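Local coordinates for type III CBASS phage resistance system CD-NTase-associated protein Cap8 (Pseudomonas aeruginosa, PDB 6P8P) that probably takes part in bacteriophage immunity as a HORMA-domain partner that regulates a bacterial cGAS-like (CD-NTase) enzyme, at residues R10-H14 with L75-I81; L50-P56 with L104-Q110; L111-Q115 with I126-L130. The protein carries 2 engineered substitutions. All coordinates share one frame. Residue numbers count along the deposited sequence, not the author numbering.

All three lie along one mixed sheet ordered 4-10, 69-75, 61-64, 101-106, 125-129. Contact 1 lies where edge strand 4-10 ends; contact 2 packs the end of helix 44-52 on strand 101-106; contact 3 sets helix 111-119 on the other edge strand, 125-129. Contacts 1 and 2, centres about 16 Å apart, touch where Phe76 CE1 lies 3.3 Å from Ile51 O. Contacts 2 and 3, centres about 8 Å apart, lie on neighbouring strands, with Leu104 N 2.8 Å from Ile126 O, a probable hydrogen bond; centres of contacts 1 and 3 are about 24 Å apart. Along the chain the segments of contacts 1 and 2 interlock and contact 3 follows. Contacts 2 and 3 touch the second subunit.

Contact 1: residues R10-H14 with L75-I81; sequences RSSPH and LFDEDAI
A parallel strand-end contact, extended by backbone and side-chain hydrogen bonds, joins the loop leaving edge strand 4-10 to the turn between strand 69-75 and helix 77-82. Arg10 and Leu75 form a parallel beta bridge (CA-CA 4.9 Å), their side chains on one face of the sheet, and Ser11 N donates to Leu75 O at 2.8 Å. Ser12 (phi/psi -67/136) and Pro13 (-96/15), linked by a cis peptide, are the central residues of a type VIa beta turn, closed by His14 N to Ser11 O at 2.8 Å. Ser12 O accepts from Asp77 N at 2.9 Å, with Phe76 CA 3.2 Å from Ser12 O in a CA-H...O contact. Two strands thus end together in a parallel pair and part into a loop and a helix. Arg10 (m, t, p) reaches the helix backbone: NE to Ala80 O 2.9 Å, NH2 to Ala80 O 3.2 Å, and a weak bond from NH2 to Ile81 O, 3.0 Å. Ala80 CB lies 3.4 Å from Ser11 O, and Pro13 CG packs on Ile81 CG1 at 3.7 Å. One water bonds Asp77 OD1 (2.8 Å) and Ser12 OG (3.1 Å). Ser11 OG, 3.4 Å from Phe76 CE1, hydrogen-bonds Thr20 of helix 17-29.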
loop_
_atom_site.group_PDB
_atom_site.type_symbol
_atom_site.label_atom_id
_atom_site.label_comp_id
_atom_site.label_asym_id
_atom_site.label_seq_id
_atom_site.Cartn_x
_atom_site.Cartn_y
_atom_site.Cartn_z
ATOM N N ARG A 10 2.477 -11.926 15.580
ATOM C CA ARG A 10 1.820 -12.943 14.757
ATOM C C ARG A 10 1.037 -12.273 13.625
ATOM O O ARG A 10 0.083 -11.524 13.869
ATOM C CB ARG A 10 0.895 -13.792 15.621
ATOM C CG ARG A 10 1.617 -14.378 16.855
ATOM C CD ARG A 10 0.619 -14.921 17.881
ATOM N NE ARG A 10 -0.077 -16.098 17.386
ATOM C CZ ARG A 10 -1.070 -16.699 18.033
ATOM N NH1 ARG A 10 -1.491 -16.203 19.180
ATOM N NH2 ARG A 10 -1.652 -17.775 17.522
ATOM N N SER A 11 1.426 -12.561 12.389
ATOM C CA SER A 11 0.767 -11.946 11.240
ATOM C C SER A 11 -0.032 -13.014 10.501
ATOM O O SER A 11 -0.632 -13.879 11.142
ATOM C CB SER A 11 1.799 -11.256 10.351
ATOM O OG SER A 11 1.164 -10.505 9.335
ATOM N N SER A 12 -0.051 -12.957 9.180
ATOM C CA SER A 12 -0.945 -13.810 8.410
ATOM C C SER A 12 -0.536 -15.272 8.566
ATOM O O SER A 12 0.651 -15.586 8.465
ATOM C CB SER A 12 -0.893 -13.421 6.926
ATOM O OG SER A 12 -1.828 -14.192 6.211
ATOM N N PRO A 13 -1.492 -16.195 8.770
ATOM C CA PRO A 13 -2.948 -16.034 8.740
ATOM C C PRO A 13 -3.638 -15.819 10.070
ATOM O O PRO A 13 -4.849 -15.970 10.135
ATOM C CB PRO A 13 -3.410 -17.385 8.150
ATOM C CG PRO A 13 -2.442 -18.365 8.789
ATOM C CD PRO A 13 -1.110 -17.625 8.799
ATOM N N HIS A 14 -2.896 -15.483 11.118
ATOM C CA HIS A 14 -3.510 -15.203 12.399
ATOM C C HIS A 14 -4.135 -13.818 12.436
ATOM O O HIS A 14 -5.218 -13.644 13.017
ATOM C CB HIS A 14 -2.464 -15.333 13.501
ATOM C CG HIS A 14 -2.999 -15.105 14.875
ATOM N ND1 HIS A 14 -3.821 -16.009 15.512
ATOM C CD2 HIS A 14 -2.787 -14.098 15.753
ATOM C CE1 HIS A 14 -4.100 -15.555 16.725
ATOM N NE2 HIS A 14 -3.479 -14.403 16.896
ATOM N N LEU A 75 5.735 -12.921 12.313
ATOM C CA LEU A 75 5.642 -14.351 12.067
ATOM C C LEU A 75 4.523 -14.633 11.074
ATOM O O LEU A 75 3.472 -13.985 11.115
ATOM C CB LEU A 75 5.352 -15.083 13.371
ATOM C CG LEU A 75 6.400 -14.968 14.465
ATOM C CD1 LEU A 75 5.791 -15.485 15.748
ATOM C CD2 LEU A 75 7.633 -15.744 14.079
ATOM N N PHE A 76 4.725 -15.641 10.221
ATOM C CA PHE A 76 3.770 -15.980 9.190
ATOM C C PHE A 76 3.531 -17.482 9.189
ATOM O O PHE A 76 4.288 -18.261 9.780
ATOM C CB PHE A 76 4.271 -15.507 7.810
ATOM C CG PHE A 76 4.465 -14.028 7.744
ATOM C CD1 PHE A 76 3.407 -13.190 7.434
ATOM C CD2 PHE A 76 5.694 -13.475 8.009
ATOM C CE1 PHE A 76 3.583 -11.815 7.421
ATOM C CE2 PHE A 76 5.880 -12.102 7.976
ATOM C CZ PHE A 76 4.802 -11.266 7.678
ATOM N N ASP A 77 2.427 -17.858 8.554
ATOM C CA ASP A 77 2.103 -19.258 8.249
ATOM C C ASP A 77 2.066 -20.032 9.562
ATOM O O ASP A 77 1.448 -19.550 10.524
ATOM C CB ASP A 77 3.107 -19.757 7.218
ATOM C CG ASP A 77 3.167 -18.870 5.998
ATOM O OD1 ASP A 77 2.082 -18.447 5.540
ATOM O OD2 ASP A 77 4.285 -18.590 5.506
ATOM N N GLU A 78 2.665 -21.221 9.642
ATOM C CA GLU A 78 2.518 -22.041 10.843
ATOM C C GLU A 78 3.065 -21.336 12.076
ATOM O O GLU A 78 2.531 -21.505 13.182
ATOM C CB GLU A 78 3.218 -23.385 10.623
ATOM C CG GLU A 78 2.562 -24.228 9.524
ATOM C CD GLU A 78 3.334 -25.495 9.177
ATOM O OE1 GLU A 78 4.485 -25.654 9.636
ATOM O OE2 GLU A 78 2.782 -26.339 8.437
ATOM N N ASP A 79 4.129 -20.546 11.912
ATOM C CA ASP A 79 4.683 -19.816 13.050
ATOM C C ASP A 79 3.663 -18.839 13.626
ATOM O O ASP A 79 3.599 -18.637 14.845
ATOM C CB ASP A 79 5.952 -19.070 12.640
ATOM C CG ASP A 79 7.085 -20.000 12.277
ATOM O OD1 ASP A 79 7.194 -21.071 12.903
ATOM O OD2 ASP A 79 7.872 -19.661 11.370
ATOM N N ALA A 80 2.875 -18.204 12.764
ATOM C CA ALA A 80 1.853 -17.280 13.244
ATOM C C ALA A 80 0.711 -18.026 13.912
ATOM O O ALA A 80 0.178 -17.570 14.932
ATOM C CB ALA A 80 1.326 -16.434 12.085
ATOM N N ILE A 81 0.337 -19.183 13.365
ATOM C CA ILE A 81 -0.735 -19.975 13.954
ATOM C C ILE A 81 -0.307 -20.503 15.316
ATOM O O ILE A 81 -1.050 -20.407 16.297
ATOM C CB ILE A 81 -1.137 -21.124 13.012
ATOM C CG1 ILE A 81 -1.591 -20.583 11.661
ATOM C CG2 ILE A 81 -2.239 -21.959 13.648
ATOM C CD1 ILE A 81 -1.833 -21.658 10.610
HETATM O O HOH W 1 0.510 -16.150 5.482
#

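Contact 2: residues L50-P56 with L104-Q110; sequences LIADQAP and LPCPKEQ. With CA (calcium ion), chain E.
Backbone hydrogen bonds shape segment 50-56: helix 44-52 stops in a Schellman motif, with Ala55 N to Leu50 O at 3.0 Å, Gln54 N to Ile51 O at 2.8 Å, and Gln54 as the positive-phi C-prime residue (62/28). Strand 101-106 ends at Cys106. Apolar packing dominates the interface, where the closest CA atoms are Ala55 and Pro105, 5.7 Å apart. Leu50 (m, t) points toward the strand: its CD1 lies 4.0 Å from Leu104 CB, and its CD2 3.7 Å from Cys106 SG and 4.1 Å from Pro107 CD. Ala55 CB sits 3.3 Å from Pro105 O, a buried carbonyl with no hydrogen-bond partner in the model, and Pro56 CB is 4.1 Å from Pro105 CG. The one direct polar link is Gln110 NE2 to Asp53 OD2, 3.2 Å; a water donates to the same OD2 of Asp53 (2.6 Å) and to Gln110 OE1 (3.2 Å), which also accepts from Trp113 and, at 3.2 Å, from a calcium-bound water. Asp53 OD1 and OD2 each bind calcium at 2.4 Å, alongside four waters at 2.4-2.5 Å. The ion, held bidentately here, also binds OD1 of Asp53 of the second subunit: a calcium site bridging two subunits.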
loop_
_atom_site.group_PDB
_atom_site.type_symbol
_atom_site.label_atom_id
_atom_site.label_comp_id
_atom_site.label_asym_id
_atom_site.label_seq_id
_atom_site.Cartn_x
_atom_site.Cartn_y
_atom_site.Cartn_z
ATOM N N LEU A 50 3.801 -4.299 2.576
ATOM C CA LEU A 50 5.084 -4.921 2.879
ATOM C C LEU A 50 4.912 -6.118 3.805
ATOM O O LEU A 50 5.609 -7.123 3.665
ATOM C CB LEU A 50 6.019 -3.887 3.518
ATOM C CG LEU A 50 6.434 -2.730 2.624
ATOM C CD1 LEU A 50 7.113 -1.640 3.461
ATOM C CD2 LEU A 50 7.319 -3.207 1.501
ATOM N N ILE A 51 4.023 -6.008 4.790
ATOM C CA ILE A 51 3.731 -7.142 5.658
ATOM C C ILE A 51 3.145 -8.293 4.857
ATOM O O ILE A 51 3.508 -9.456 5.062
ATOM C CB ILE A 51 2.795 -6.703 6.797
ATOM C CG1 ILE A 51 3.543 -5.757 7.721
ATOM C CG2 ILE A 51 2.249 -7.906 7.533
ATOM C CD1 ILE A 51 2.632 -4.978 8.662
ATOM N N ALA A 52 2.235 -7.992 3.934
ATOM C CA ALA A 52 1.651 -9.047 3.117
ATOM C C ALA A 52 2.714 -9.754 2.284
ATOM O O ALA A 52 2.551 -10.929 1.937
ATOM C CB ALA A 52 0.547 -8.463 2.212
ATOM N N ASP A 53 3.782 -9.056 1.924
ATOM C CA ASP A 53 4.911 -9.644 1.213
ATOM C C ASP A 53 5.938 -10.272 2.149
ATOM O O ASP A 53 6.984 -10.726 1.672
ATOM C CB ASP A 53 5.561 -8.581 0.321
ATOM C CG ASP A 53 4.685 -8.254 -0.928
ATOM O OD1 ASP A 53 4.010 -9.174 -1.433
ATOM O OD2 ASP A 53 4.670 -7.089 -1.396
ATOM N N GLN A 54 5.636 -10.324 3.452
ATOM C CA GLN A 54 6.489 -10.939 4.492
ATOM C C GLN A 54 7.837 -10.251 4.615
ATOM O O GLN A 54 8.826 -10.845 5.085
ATOM C CB GLN A 54 6.688 -12.444 4.264
ATOM C CG GLN A 54 5.385 -13.217 4.199
ATOM C CD GLN A 54 5.548 -14.711 4.358
ATOM O OE1 GLN A 54 6.654 -15.227 4.509
ATOM N NE2 GLN A 54 4.443 -15.405 4.348
ATOM N N ALA A 55 7.875 -8.965 4.279
ATOM C CA ALA A 55 9.133 -8.240 4.394
ATOM C C ALA A 55 9.684 -8.265 5.809
ATOM O O ALA A 55 10.917 -8.348 5.948
ATOM C CB ALA A 55 8.976 -6.800 3.906
ATOM N N PRO A 56 8.874 -8.180 6.884
ATOM C CA PRO A 56 9.468 -8.183 8.228
ATOM C C PRO A 56 9.713 -9.571 8.817
ATOM O O PRO A 56 9.891 -9.693 10.033
ATOM C CB PRO A 56 8.455 -7.403 9.075
ATOM C CG PRO A 56 7.427 -6.827 8.106
ATOM C CD PRO A 56 7.462 -7.738 6.890
ATOM N N LEU A 104 11.266 0.702 7.535
ATOM C CA LEU A 104 10.516 -0.459 7.096
ATOM C C LEU A 104 11.330 -1.290 6.121
ATOM O O LEU A 104 11.851 -0.745 5.125
ATOM C CB LEU A 104 9.226 -0.011 6.413
ATOM C CG LEU A 104 8.317 0.990 7.129
ATOM C CD1 LEU A 104 7.047 1.210 6.330
ATOM C CD2 LEU A 104 7.961 0.505 8.526
ATOM N N PRO A 105 11.394 -2.605 6.329
ATOM C CA PRO A 105 12.071 -3.474 5.366
ATOM C C PRO A 105 11.246 -3.608 4.099
ATOM O O PRO A 105 10.017 -3.704 4.132
ATOM C CB PRO A 105 12.210 -4.816 6.120
ATOM C CG PRO A 105 10.953 -4.832 6.996
ATOM C CD PRO A 105 10.744 -3.367 7.406
ATOM N N CYS A 106 11.955 -3.659 2.980
ATOM C CA CYS A 106 11.309 -3.698 1.693
ATOM C C CYS A 106 12.156 -4.410 0.656
ATOM O O CYS A 106 13.354 -4.143 0.569
ATOM C CB CYS A 106 11.031 -2.259 1.244
ATOM S SG CYS A 106 10.267 -2.080 -0.407
ATOM N N PRO A 107 11.571 -5.304 -0.128
ATOM C CA PRO A 107 12.348 -5.939 -1.206
ATOM C C PRO A 107 12.909 -4.878 -2.138
ATOM O O PRO A 107 12.226 -3.922 -2.491
ATOM C CB PRO A 107 11.326 -6.835 -1.918
ATOM C CG PRO A 107 10.146 -6.930 -1.016
ATOM C CD PRO A 107 10.153 -5.688 -0.168
ATOM N N LYS A 108 14.178 -5.035 -2.516
ATOM C CA LYS A 108 14.854 -3.976 -3.255
ATOM C C LYS A 108 14.086 -3.590 -4.511
ATOM O O LYS A 108 14.041 -2.406 -4.864
ATOM C CB LYS A 108 16.281 -4.400 -3.608
ATOM C CG LYS A 108 17.146 -3.269 -4.178
ATOM C CD LYS A 108 18.593 -3.746 -4.440
ATOM C CE LYS A 108 19.398 -2.659 -5.145
ATOM N NZ LYS A 108 20.671 -3.197 -5.702
ATOM N N GLU A 109 13.445 -4.561 -5.169
ATOM C CA GLU A 109 12.755 -4.283 -6.425
ATOM C C GLU A 109 11.530 -3.396 -6.236
ATOM O O GLU A 109 11.080 -2.765 -7.199
ATOM C CB GLU A 109 12.336 -5.586 -7.122
ATOM C CG GLU A 109 11.297 -6.429 -6.407
ATOM C CD GLU A 109 10.580 -7.391 -7.364
ATOM O OE1 GLU A 109 10.147 -8.481 -6.927
ATOM O OE2 GLU A 109 10.449 -7.056 -8.563
ATOM N N GLN A 110 10.972 -3.337 -5.027
ATOM C CA GLN A 110 9.823 -2.480 -4.759
ATOM C C GLN A 110 10.213 -1.150 -4.129
ATOM O O GLN A 110 9.342 -0.333 -3.854
ATOM C CB GLN A 110 8.824 -3.226 -3.875
ATOM C CG GLN A 110 8.220 -4.473 -4.573
ATOM C CD GLN A 110 6.980 -5.019 -3.880
ATOM O OE1 GLN A 110 5.873 -4.461 -3.989
ATOM N NE2 GLN A 110 7.158 -6.124 -3.163
HETATM CA CA CA E . 2.981 -7.656 -3.021
HETATM O O HOH W 2 4.934 -4.539 -0.928
HETATM O O HOH W 3 2.812 -5.337 -3.726
HETATM O O HOH W 4 5.102 -8.181 -4.180
HETATM O O HOH W 5 2.152 -10.023 -3.152
HETATM O O HOH W 6 1.609 -7.009 -1.159
#

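Contact 3: residues L111-Q115 with I126-L130; sequences LGWVQ and IARDL
Helix 111-115 and strand 126-129 run almost antiparallel, their axes 167° apart in direction and 8.6 Å at closest approach. Nearest CA pairs are Leu111 with Asp129 (7.0 Å) and Gln115 with Ala127 (6.0 Å), one helical turn apart; Gln115 N donates to Leu111 O at 2.8 Å. This is the helix-to-strand half of the beta-alpha-beta unit formed by strand 101-106, helix 111-119 and strand 125-129, in which the helix crosses between parallel neighbours. Ala127 directs its CB toward the helix and meets Val114 CG1 at 3.7 Å and Leu111 CD2 at 3.9 Å. Leu111 has an off-rotamer chi1 of -94° and spreads along the strand, its CD1 lying 3.8 Å from Asp129 N and 4.1 Å from Asp129 CB. Arg128 points away from the helix and hydrogen-bonds Pro60 O; the Asp129 carboxylate bonds Ser131 N. With 196 Å² buried, the contact is small and mainly apolar; the small Ala127 side chain is consistent with the 8.6 Å axis approach.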
loop_
_atom_site.group_PDB
_atom_site.type_symbol
_atom_site.label_atom_id
_atom_site.label_comp_id
_atom_site.label_asym_id
_atom_site.label_seq_id
_atom_site.Cartn_x
_atom_site.Cartn_y
_atom_site.Cartn_z
ATOM N N LEU A 111 11.500 -0.899 -3.899
ATOM C CA LEU A 111 11.860 0.280 -3.129
ATOM C C LEU A 111 11.448 1.556 -3.841
ATOM O O LEU A 111 11.134 2.563 -3.199
ATOM C CB LEU A 111 13.369 0.328 -2.880
ATOM C CG LEU A 111 13.929 -0.244 -1.614
ATOM C CD1 LEU A 111 15.481 -0.011 -1.635
ATOM C CD2 LEU A 111 13.299 0.342 -0.393
ATOM N N GLY A 112 11.520 1.562 -5.164
ATOM C CA GLY A 112 11.173 2.752 -5.919
ATOM C C GLY A 112 9.784 3.250 -5.591
ATOM O O GLY A 112 9.600 4.400 -5.176
ATOM N N TRP A 113 8.783 2.384 -5.743
ATOM C CA TRP A 113 7.421 2.831 -5.480
ATOM C C TRP A 113 7.183 3.018 -3.988
ATOM O O TRP A 113 6.510 3.971 -3.582
ATOM C CB TRP A 113 6.405 1.874 -6.117
ATOM C CG TRP A 113 5.940 0.665 -5.351
ATOM C CD1 TRP A 113 6.322 -0.639 -5.552
ATOM C CD2 TRP A 113 4.942 0.640 -4.322
ATOM N NE1 TRP A 113 5.638 -1.459 -4.677
ATOM C CE2 TRP A 113 4.794 -0.696 -3.914
ATOM C CE3 TRP A 113 4.183 1.626 -3.685
ATOM C CZ2 TRP A 113 3.891 -1.076 -2.917
ATOM C CZ3 TRP A 113 3.290 1.245 -2.720
ATOM C CH2 TRP A 113 3.169 -0.087 -2.327
ATOM N N VAL A 114 7.776 2.163 -3.159
ATOM C CA VAL A 114 7.511 2.251 -1.726
ATOM C C VAL A 114 8.073 3.537 -1.152
ATOM O O VAL A 114 7.415 4.196 -0.349
ATOM C CB VAL A 114 8.061 1.004 -1.024
ATOM C CG1 VAL A 114 8.079 1.217 0.478
ATOM C CG2 VAL A 114 7.212 -0.178 -1.389
ATOM N N GLN A 115 9.313 3.896 -1.502
ATOM C CA GLN A 115 9.897 5.103 -0.927
ATOM C C GLN A 115 9.129 6.342 -1.363
ATOM O O GLN A 115 8.892 7.245 -0.552
ATOM C CB GLN A 115 11.383 5.207 -1.293
ATOM C CG GLN A 115 12.204 4.079 -0.661
ATOM C CD GLN A 115 13.705 4.224 -0.842
ATOM O OE1 GLN A 115 14.502 3.943 0.073
ATOM N NE2 GLN A 115 14.104 4.642 -2.024
ATOM N N ILE A 126 10.674 5.670 6.693
ATOM C CA ILE A 126 11.397 5.385 5.463
ATOM C C ILE A 126 11.455 3.875 5.275
ATOM O O ILE A 126 11.113 3.100 6.165
ATOM C CB ILE A 126 12.807 5.997 5.471
ATOM C CG1 ILE A 126 13.621 5.456 6.648
ATOM C CG2 ILE A 126 12.710 7.517 5.578
ATOM C CD1 ILE A 126 15.057 5.970 6.691
ATOM N N ALA A 127 11.892 3.467 4.087
ATOM C CA ALA A 127 12.064 2.069 3.751
ATOM C C ALA A 127 13.508 1.796 3.363
ATOM O O ALA A 127 14.207 2.653 2.820
ATOM C CB ALA A 127 11.130 1.672 2.605
ATOM N N ARG A 128 13.932 0.584 3.624
ATOM C CA ARG A 128 15.260 0.128 3.248
ATOM C C ARG A 128 15.197 -1.237 2.590
ATOM O O ARG A 128 14.282 -2.019 2.844
ATOM C CB ARG A 128 16.194 0.038 4.476
ATOM C CG ARG A 128 15.809 -1.078 5.387
ATOM C CD ARG A 128 16.655 -1.114 6.669
ATOM N NE ARG A 128 16.497 -2.399 7.354
ATOM C CZ ARG A 128 15.485 -2.701 8.169
ATOM N NH1 ARG A 128 14.538 -1.797 8.423
ATOM N NH2 ARG A 128 15.405 -3.906 8.703
ATOM N N ASP A 129 16.189 -1.511 1.734
ATOM C CA ASP A 129 16.448 -2.845 1.209
ATOM C C ASP A 129 16.551 -3.846 2.342
ATOM O O ASP A 129 17.379 -3.697 3.243
ATOM C CB ASP A 129 17.751 -2.785 0.395
ATOM C CG ASP A 129 18.238 -4.148 -0.092
ATOM O OD1 ASP A 129 17.633 -5.190 0.212
ATOM O OD2 ASP A 129 19.271 -4.159 -0.791
ATOM N N LEU A 130 15.691 -4.864 2.309
ATOM C CA LEU A 130 15.607 -5.771 3.444
ATOM C C LEU A 130 16.824 -6.682 3.571
ATOM O O LEU A 130 16.907 -7.432 4.553
ATOM C CB LEU A 130 14.321 -6.607 3.374
ATOM C CG LEU A 130 14.050 -7.486 2.163
ATOM C CD1 LEU A 130 14.904 -8.732 2.136
ATOM C CD2 LEU A 130 12.552 -7.875 2.161
#